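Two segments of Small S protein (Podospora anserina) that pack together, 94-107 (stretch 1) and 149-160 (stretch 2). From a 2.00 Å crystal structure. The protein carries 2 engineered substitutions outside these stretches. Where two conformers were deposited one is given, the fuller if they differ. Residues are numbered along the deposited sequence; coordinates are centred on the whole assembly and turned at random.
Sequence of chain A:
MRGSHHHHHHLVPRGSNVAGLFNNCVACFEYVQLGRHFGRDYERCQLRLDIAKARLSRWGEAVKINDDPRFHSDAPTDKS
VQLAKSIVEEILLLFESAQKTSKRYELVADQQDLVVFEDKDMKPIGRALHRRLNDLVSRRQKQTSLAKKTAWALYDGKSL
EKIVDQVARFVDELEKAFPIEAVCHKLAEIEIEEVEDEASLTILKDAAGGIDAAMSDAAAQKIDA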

ATOM      1  N   LEU A  94      -5.523   2.358  -1.382  1.00 29.29           N
ATOM      2  CA  LEU A  94      -4.541   1.957  -2.378  1.00 30.98           C
ATOM      3  C   LEU A  94      -4.328   3.004  -3.490  1.00 29.43           C
ATOM      4  O   LEU A  94      -3.194   3.326  -3.861  1.00 28.88           O
ATOM      5  N   PHE A  95      -5.433   3.510  -4.025  1.00 27.79           N
ATOM      6  CA  PHE A  95      -5.442   4.517  -5.072  1.00 26.96           C
ATOM      7  C   PHE A  95      -5.109   5.915  -4.495  1.00 27.32           C
ATOM      8  O   PHE A  95      -4.369   6.686  -5.116  1.00 26.29           O
ATOM      9  N   GLU A  96      -5.607   6.220  -3.291  1.00 26.02           N
ATOM     10  CA  GLU A  96      -5.250   7.468  -2.626  1.00 27.69           C
ATOM     11  C   GLU A  96      -3.699   7.592  -2.446  1.00 27.56           C
ATOM     12  O   GLU A  96      -3.127   8.586  -2.860  1.00 27.92           O
ATOM     13  N   SER A  97      -3.057   6.568  -1.886  1.00 27.06           N
ATOM     14  CA  SER A  97      -1.596   6.448  -1.796  1.00 28.31           C
ATOM     15  C   SER A  97      -0.824   6.641  -3.103  1.00 29.04           C
ATOM     16  O   SER A  97       0.207   7.349  -3.123  1.00 29.57           O
ATOM     17  N   ALA A  98      -1.257   5.968  -4.170  1.00 29.18           N
ATOM     18  CA  ALA A  98      -0.612   6.058  -5.482  1.00 29.50           C
ATOM     19  C   ALA A  98      -0.604   7.500  -6.016  1.00 29.67           C
ATOM     20  O   ALA A  98       0.430   7.955  -6.560  1.00 29.11           O
ATOM     21  N   GLN A  99      -1.725   8.201  -5.815  1.00 29.49           N
ATOM     22  CA  GLN A  99      -1.846   9.604  -6.226  0.60 30.41           C
ATOM     23  C   GLN A  99      -0.952  10.557  -5.449  1.00 30.27           C
ATOM     24  O   GLN A  99      -0.441  11.493  -6.047  1.00 30.37           O
ATOM     25  N   LYS A 100      -0.739  10.325  -4.144  1.00 30.56           N
ATOM     26  CA  LYS A 100       0.240  11.115  -3.373  1.00 30.14           C
ATOM     27  C   LYS A 100       1.645  10.833  -3.860  1.00 29.88           C
ATOM     28  O   LYS A 100       2.451  11.758  -3.982  1.00 30.74           O
ATOM     29  N   THR A 101       1.951   9.567  -4.135  1.00 28.96           N
ATOM     30  CA  THR A 101       3.233   9.206  -4.759  1.00 29.48           C
ATOM     31  C   THR A 101       3.446   9.895  -6.119  1.00 29.49           C
ATOM     32  O   THR A 101       4.516  10.511  -6.380  1.00 28.44           O
ATOM     33  N   SER A 102       2.423   9.835  -6.971  1.00 29.08           N
ATOM     34  CA  SER A 102       2.446  10.499  -8.274  1.00 29.35           C
ATOM     35  C   SER A 102       2.640  12.028  -8.140  1.00 29.07           C
ATOM     36  O   SER A 102       3.426  12.610  -8.867  1.00 28.60           O
ATOM     37  N   LYS A 103       1.917  12.654  -7.215  1.00 29.41           N
ATOM     38  CA  LYS A 103       1.988  14.089  -6.977  1.00 30.29           C
ATOM     39  C   LYS A 103       3.366  14.543  -6.529  1.00 30.22           C
ATOM     40  O   LYS A 103       3.808  15.640  -6.887  1.00 30.36           O
ATOM     41  N   ARG A 104       4.042  13.682  -5.765  1.00 30.17           N
ATOM     42  CA  ARG A 104       5.388  13.945  -5.286  1.00 29.88           C
ATOM     43  C   ARG A 104       6.402  13.933  -6.414  1.00 30.76           C
ATOM     44  O   ARG A 104       7.375  14.721  -6.403  1.00 30.11           O
ATOM     45  N   TYR A 105       6.156  13.066  -7.396  1.00 30.85           N
ATOM     46  CA  TYR A 105       6.944  13.035  -8.627  1.00 31.65           C
ATOM     47  C   TYR A 105       6.742  14.291  -9.495  1.00 32.52           C
ATOM     48  O   TYR A 105       7.744  14.897  -9.962  1.00 32.10           O
ATOM     49  N   GLU A 106       5.467  14.650  -9.722  1.00 32.56           N
ATOM     50  CA  GLU A 106       5.066  15.843 -10.464  1.00 35.02           C
ATOM     51  C   GLU A 106       5.692  17.118  -9.944  1.00 34.79           C
ATOM     52  O   GLU A 106       6.021  17.974 -10.719  1.00 35.23           O
ATOM     53  N   LEU A 107       5.773  17.248  -8.622  1.00 35.08           N
ATOM     54  CA  LEU A 107       6.214  18.462  -7.972  1.00 35.81           C
ATOM     55  C   LEU A 107       7.685  18.749  -8.289  1.00 36.03           C
ATOM     56  O   LEU A 107       8.093  19.906  -8.390  1.00 35.59           O
ATOM     57  N   LYS A 149     -12.756  13.397 -11.190  1.00 53.92           N
ATOM     58  CA  LYS A 149     -11.584  13.543 -10.314  1.00 53.02           C
ATOM     59  C   LYS A 149     -10.411  13.988 -11.200  1.00 52.19           C
ATOM     60  O   LYS A 149     -10.430  13.758 -12.419  1.00 52.16           O
ATOM     61  N   THR A 150      -9.399  14.622 -10.598  1.00 51.22           N
ATOM     62  CA  THR A 150      -8.144  14.964 -11.303  1.00 49.69           C
ATOM     63  C   THR A 150      -7.459  13.698 -11.860  1.00 47.98           C
ATOM     64  O   THR A 150      -7.260  12.729 -11.113  1.00 48.59           O
ATOM     65  N   ALA A 151      -7.138  13.708 -13.157  1.00 45.37           N
ATOM     66  CA  ALA A 151      -6.368  12.637 -13.810  1.00 43.20           C
ATOM     67  C   ALA A 151      -4.939  12.670 -13.286  1.00 41.42           C
ATOM     68  O   ALA A 151      -4.404  13.740 -13.008  1.00 41.07           O
ATOM     69  N   TRP A 152      -4.338  11.499 -13.112  1.00 38.92           N
ATOM     70  CA  TRP A 152      -3.028  11.421 -12.505  1.00 36.70           C
ATOM     71  C   TRP A 152      -2.241  10.250 -13.105  1.00 34.86           C
ATOM     72  O   TRP A 152      -2.811   9.271 -13.561  1.00 35.21           O
ATOM     73  N   ALA A 153      -0.923  10.358 -13.123  1.00 32.93           N
ATOM     74  CA  ALA A 153      -0.095   9.360 -13.792  1.00 31.34           C
ATOM     75  C   ALA A 153       0.656   8.460 -12.834  1.00 30.44           C
ATOM     76  O   ALA A 153       1.091   8.890 -11.776  1.00 31.96           O
ATOM     77  N   LEU A 154       0.823   7.217 -13.233  1.00 29.27           N
ATOM     78  CA  LEU A 154       1.808   6.320 -12.645  1.00 28.87           C
ATOM     79  C   LEU A 154       3.136   6.498 -13.388  1.00 29.59           C
ATOM     80  O   LEU A 154       3.221   6.217 -14.585  1.00 29.76           O
ATOM     81  N   TYR A 155       4.169   6.934 -12.672  1.00 30.06           N
ATOM     82  CA  TYR A 155       5.436   7.327 -13.308  1.00 30.86           C
ATOM     83  C   TYR A 155       6.534   6.253 -13.206  1.00 32.47           C
ATOM     84  O   TYR A 155       7.613   6.382 -13.824  1.00 33.43           O
ATOM     85  N   ASP A 156       6.283   5.191 -12.443  1.00 33.27           N
ATOM     86  CA  ASP A 156       7.247   4.081 -12.381  1.00 35.17           C
ATOM     87  C   ASP A 156       6.532   2.738 -12.469  1.00 35.34           C
ATOM     88  O   ASP A 156       5.373   2.648 -12.107  1.00 36.11           O
ATOM     89  N   GLY A 157       7.241   1.707 -12.931  1.00 36.42           N
ATOM     90  CA  GLY A 157       6.702   0.343 -13.066  1.00 36.45           C
ATOM     91  C   GLY A 157       6.165  -0.237 -11.762  1.00 37.12           C
ATOM     92  O   GLY A 157       5.142  -0.945 -11.747  1.00 37.00           O
ATOM     93  N   LYS A 158       6.841   0.094 -10.662  1.00 36.59           N
ATOM     94  CA  LYS A 158       6.577  -0.530  -9.359  1.00 36.88           C
ATOM     95  C   LYS A 158       5.299  -0.045  -8.681  1.00 35.71           C
ATOM     96  O   LYS A 158       4.701  -0.771  -7.893  1.00 34.95           O
ATOM     97  N   SER A 159       4.911   1.189  -8.987  1.00 35.03           N
ATOM     98  CA  SER A 159       3.616   1.745  -8.635  1.00 35.40           C
ATOM     99  C   SER A 159       2.464   1.014  -9.356  1.00 36.12           C
ATOM    100  O   SER A 159       1.374   0.825  -8.778  1.00 35.99           O
ATOM    101  N   LEU A 160       2.686   0.665 -10.630  1.00 36.46           N
ATOM    102  CA  LEU A 160       1.696  -0.062 -11.448  1.00 36.70           C
ATOM    103  C   LEU A 160       1.538  -1.477 -10.930  1.00 37.03           C
ATOM    104  O   LEU A 160       0.421  -1.946 -10.725  1.00 36.20           O
TER

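How does the start of the helix meet the strand that crosses it at 90°? Leu94, Ser97 and Glu96 make no contact, so the packing begins with Phe95, whose m rotamer (chi1 -81°) brings CD2 within 4.1 Å of Trp152 CZ2, an edge-to-edge approach of the two rings. Ala98 points its CB straight toward stretch 2. That small methyl lets the indole come in close, with Ala98 CB 3.4 Å from Trp152 CH2, and it also lies 4.4 Å from Leu154 CD2. Leu154 starts away from the helix, but its m,t side chain returns its end to the contact.

What holds the tryptophan and the loop before it? Trp152, in the p rotamer (chi1 63°, chi2 -83°), is buried and gives the contact its broadest surface. Gln99 lies over one face of it: its CB sits 4.3 Å from the centroid of the five-membered ring, near the ring normal, as a CH-pi contact. The CA-to-CB bond of Gln99 leaves sideways, yet the t,t chain carries the amide to stretch 2, where NE2 donates to Thr150 OG1 at 3.0 Å. The other end of the amide is also used, for a water donates to Gln99 OE1 at 2.8 Å and to Thr150 O at 2.9 Å, bridging side chain and backbone; its bond from Lys149 NZ, at 3.5 Å, is weak.

Where does the helix bond to the strand backbone? Beyond Thr101, which brushes Ser159 with CG2 4.3 Å from OG, Ser102 points inward in the t rotamer, and its OG donates to Ala153 O at 2.6 Å, a short bond in a buried setting. Ser102 CB packs 3.7 Å from Trp152 CE3, while Ser102 OG is 3.3 Å from Tyr155 CE1, so this one small residue touches both aromatic side chains. Ser159 is itself held within stretch 2: Asp156, the N-cap, accepts from Ser159 N through OD2 at 2.9 Å and from Ser159 OG through OD1 at 2.8 Å.

How is the far end of the contact closed? Tyr105, t at chi1, points toward Tyr155, which is m, and their rings form an offset stack with centroids 4.4 Å apart and planes at 22°. The offset places Tyr155 CB over the Tyr105 face, 3.8 Å from that ring's centroid, and brings Tyr105 CD2 to 3.3 Å from Tyr155 CG. Glu106 leaves the helix sideways, but its m,t chain reaches the same tyrosine, with CG 3.2 Å from Tyr155 OH.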

ATOM      1  CB  LEU A  94      -4.995   0.607  -2.997  1.00 30.90           C
ATOM      2  CG  LEU A  94      -4.044  -0.173  -3.897  1.00 34.15           C
ATOM      3  CD1 LEU A  94      -2.699  -0.318  -3.139  1.00 36.84           C
ATOM      4  CD2 LEU A  94      -4.638  -1.558  -4.196  1.00 33.74           C
ATOM      5  CB  PHE A  95      -6.817   4.511  -5.805  1.00 27.49           C
ATOM      6  CG  PHE A  95      -6.951   3.425  -6.863  1.00 28.56           C
ATOM      7  CD1 PHE A  95      -7.715   2.267  -6.618  1.00 30.32           C
ATOM      8  CD2 PHE A  95      -6.309   3.565  -8.100  1.00 27.99           C
ATOM      9  CE1 PHE A  95      -7.814   1.233  -7.598  1.00 30.52           C
ATOM     10  CE2 PHE A  95      -6.434   2.553  -9.136  1.00 33.48           C
ATOM     11  CZ  PHE A  95      -7.179   1.392  -8.876  1.00 31.84           C
ATOM     12  CB  GLU A  96      -5.982   7.601  -1.286  1.00 27.99           C
ATOM     13  CG  GLU A  96      -6.131   9.033  -0.838  1.00 32.71           C
ATOM     14  CD  GLU A  96      -6.636   9.159   0.590  1.00 36.80           C
ATOM     15  OE1 GLU A  96      -6.501  10.272   1.137  1.00 38.16           O
ATOM     16  OE2 GLU A  96      -7.163   8.169   1.152  1.00 35.25           O
ATOM     17  CB  SER A  97      -1.229   5.079  -1.180  1.00 29.14           C
ATOM     18  OG  SER A  97      -1.811   4.955   0.105  1.00 29.06           O
ATOM     19  CB  ALA A  98      -1.295   5.106  -6.485  1.00 29.95           C
ATOM     20  CB  GLN A  99      -3.303  10.124  -6.265  0.60 31.10           C
ATOM     21  CG  GLN A  99      -3.394  11.598  -6.755  0.60 30.72           C
ATOM     22  CD  GLN A  99      -4.688  11.970  -7.469  0.60 32.08           C
ATOM     23  OE1 GLN A  99      -5.698  11.281  -7.362  0.60 34.90           O
ATOM     24  NE2 GLN A  99      -4.660  13.085  -8.189  0.60 29.43           N
ATOM     25  CB  LYS A 100       0.170  10.819  -1.874  1.00 29.75           C
ATOM     26  CG  LYS A 100      -1.114  11.245  -1.235  1.00 29.04           C
ATOM     27  CD  LYS A 100      -1.123  10.852   0.202  1.00 29.74           C
ATOM     28  CE  LYS A 100      -2.345  11.388   0.905  1.00 28.75           C
ATOM     29  NZ  LYS A 100      -2.382  12.891   0.934  1.00 30.60           N
ATOM     30  CB  THR A 101       3.424   7.663  -4.791  1.00 28.61           C
ATOM     31  OG1 THR A 101       3.382   7.197  -3.447  1.00 30.22           O
ATOM     32  CG2 THR A 101       4.757   7.260  -5.380  1.00 29.79           C
ATOM     33  CB  SER A 102       1.174  10.177  -9.049  1.00 29.28           C
ATOM     34  OG  SER A 102       1.054  10.975 -10.201  1.00 31.48           O
ATOM     35  CB  LYS A 103       0.891  14.542  -6.012  1.00 30.34           C
ATOM     36  CG  LYS A 103      -0.354  15.101  -6.765  1.00 31.85           C
ATOM     37  CD  LYS A 103      -1.668  15.242  -5.955  1.00 33.57           C
ATOM     38  CE  LYS A 103      -1.494  15.889  -4.563  1.00 36.47           C
ATOM     39  NZ  LYS A 103      -1.006  14.858  -3.580  1.00 36.79           N
ATOM     40  CB  ARG A 104       5.778  12.955  -4.188  1.00 29.82           C
ATOM     41  CG  ARG A 104       5.160  13.286  -2.854  1.00 27.79           C
ATOM     42  CD  ARG A 104       5.889  12.610  -1.718  1.00 30.74           C
ATOM     43  NE  ARG A 104       6.104  11.162  -1.878  1.00 28.06           N
ATOM     44  CZ  ARG A 104       5.229  10.207  -1.587  1.00 28.47           C
ATOM     45  NH1 ARG A 104       4.009  10.493  -1.134  1.00 29.05           N
ATOM     46  NH2 ARG A 104       5.592   8.940  -1.741  1.00 28.61           N
ATOM     47  CB  TYR A 105       6.636  11.775  -9.427  1.00 31.88           C
ATOM     48  CG  TYR A 105       7.544  11.578 -10.606  1.00 33.16           C
ATOM     49  CD1 TYR A 105       8.735  10.869 -10.482  1.00 33.10           C
ATOM     50  CD2 TYR A 105       7.219  12.113 -11.855  1.00 34.05           C
ATOM     51  CE1 TYR A 105       9.581  10.697 -11.590  1.00 35.33           C
ATOM     52  CE2 TYR A 105       8.038  11.938 -12.952  1.00 34.13           C
ATOM     53  CZ  TYR A 105       9.216  11.237 -12.817  1.00 34.23           C
ATOM     54  OH  TYR A 105      10.016  11.086 -13.922  1.00 34.49           O
ATOM     55  CB  GLU A 106       3.566  16.073 -10.379  1.00 34.65           C
ATOM     56  CG  GLU A 106       2.701  15.330 -11.361  1.00 37.39           C
ATOM     57  CD  GLU A 106       1.219  15.471 -10.995  1.00 37.87           C
ATOM     58  OE1 GLU A 106       0.490  14.439 -10.958  1.00 44.91           O
ATOM     59  OE2 GLU A 106       0.792  16.614 -10.695  1.00 41.03           O
ATOM     60  CB  LEU A 107       5.958  18.378  -6.453  1.00 35.21           C
ATOM     61  CG  LEU A 107       6.137  19.684  -5.664  1.00 35.62           C
ATOM     62  CD1 LEU A 107       5.261  20.811  -6.220  1.00 33.91           C
ATOM     63  CD2 LEU A 107       5.858  19.444  -4.204  1.00 36.31           C
ATOM     64  CB  LYS A 149     -11.263  12.199  -9.627  1.00 53.09           C
ATOM     65  CG  LYS A 149     -11.935  12.005  -8.260  1.00 53.92           C
ATOM     66  CD  LYS A 149     -12.416  10.557  -8.008  1.00 54.99           C
ATOM     67  CE  LYS A 149     -11.386   9.626  -7.319  1.00 54.62           C
ATOM     68  NZ  LYS A 149     -10.474   8.895  -8.277  1.00 53.76           N
ATOM     69  CB  THR A 150      -7.131  15.731 -10.373  1.00 50.21           C
ATOM     70  OG1 THR A 150      -6.764  14.908  -9.246  1.00 51.15           O
ATOM     71  CG2 THR A 150      -7.723  17.077  -9.872  1.00 49.67           C
ATOM     72  CB  ALA A 151      -6.390  12.784 -15.333  1.00 42.61           C
ATOM     73  CB  TRP A 152      -3.162  11.339 -10.973  1.00 36.60           C
ATOM     74  CG  TRP A 152      -3.878  10.098 -10.555  1.00 35.91           C
ATOM     75  CD1 TRP A 152      -5.225   9.905 -10.507  1.00 35.62           C
ATOM     76  CD2 TRP A 152      -3.276   8.865 -10.167  1.00 35.07           C
ATOM     77  NE1 TRP A 152      -5.499   8.616 -10.107  1.00 35.99           N
ATOM     78  CE2 TRP A 152      -4.321   7.964  -9.874  1.00 34.62           C
ATOM     79  CE3 TRP A 152      -1.953   8.438 -10.014  1.00 33.36           C
ATOM     80  CZ2 TRP A 152      -4.083   6.663  -9.467  1.00 35.08           C
ATOM     81  CZ3 TRP A 152      -1.725   7.157  -9.618  1.00 34.38           C
ATOM     82  CH2 TRP A 152      -2.777   6.277  -9.347  1.00 35.24           C
ATOM     83  CB  ALA A 153       0.903  10.053 -14.756  1.00 30.45           C
ATOM     84  CB  LEU A 154       1.366   4.869 -12.785  1.00 28.24           C
ATOM     85  CG  LEU A 154       0.087   4.482 -12.036  1.00 27.86           C
ATOM     86  CD1 LEU A 154      -0.386   3.085 -12.405  1.00 25.18           C
ATOM     87  CD2 LEU A 154       0.366   4.575 -10.552  1.00 26.73           C
ATOM     88  CB  TYR A 155       5.930   8.683 -12.731  1.00 29.70           C
ATOM     89  CG  TYR A 155       5.066   9.883 -13.029  1.00 26.68           C
ATOM     90  CD1 TYR A 155       4.308  10.491 -12.019  1.00 24.62           C
ATOM     91  CD2 TYR A 155       5.035  10.448 -14.304  1.00 24.22           C
ATOM     92  CE1 TYR A 155       3.530  11.631 -12.286  1.00 24.67           C
ATOM     93  CE2 TYR A 155       4.260  11.570 -14.574  1.00 24.94           C
ATOM     94  CZ  TYR A 155       3.498  12.139 -13.555  1.00 25.57           C
ATOM     95  OH  TYR A 155       2.726  13.254 -13.810  1.00 30.37           O
ATOM     96  CB  ASP A 156       8.076   4.151 -11.099  1.00 35.05           C
ATOM     97  CG  ASP A 156       7.218   4.094  -9.871  1.00 37.33           C
ATOM     98  OD1 ASP A 156       6.572   5.120  -9.548  1.00 38.29           O
ATOM     99  OD2 ASP A 156       7.164   3.008  -9.254  1.00 38.22           O
ATOM    100  CB  LYS A 158       7.797  -0.381  -8.427  1.00 37.26           C
ATOM    101  CG  LYS A 158       9.162  -0.661  -9.087  1.00 40.66           C
ATOM    102  CD  LYS A 158       9.293  -2.111  -9.642  1.00 45.97           C
ATOM    103  CE  LYS A 158       9.163  -2.170 -11.188  1.00 47.98           C
ATOM    104  NZ  LYS A 158       8.380  -3.353 -11.691  1.00 47.18           N
ATOM    105  CB  SER A 159       3.576   3.235  -8.998  1.00 35.21           C
ATOM    106  OG  SER A 159       4.454   4.002  -8.180  1.00 33.73           O
ATOM    107  CB  LEU A 160       2.142  -0.096 -12.913  1.00 36.90           C
ATOM    108  CG  LEU A 160       1.411  -0.777 -14.103  1.00 36.79           C
ATOM    109  CD1 LEU A 160       1.157  -2.259 -13.984  1.00 34.61           C
ATOM    110  CD2 LEU A 160       0.160  -0.042 -14.491  1.00 34.86           C
TER
HETATM  111  O   HOH W   1      -8.229  11.532  -8.623  1.00 46.82           O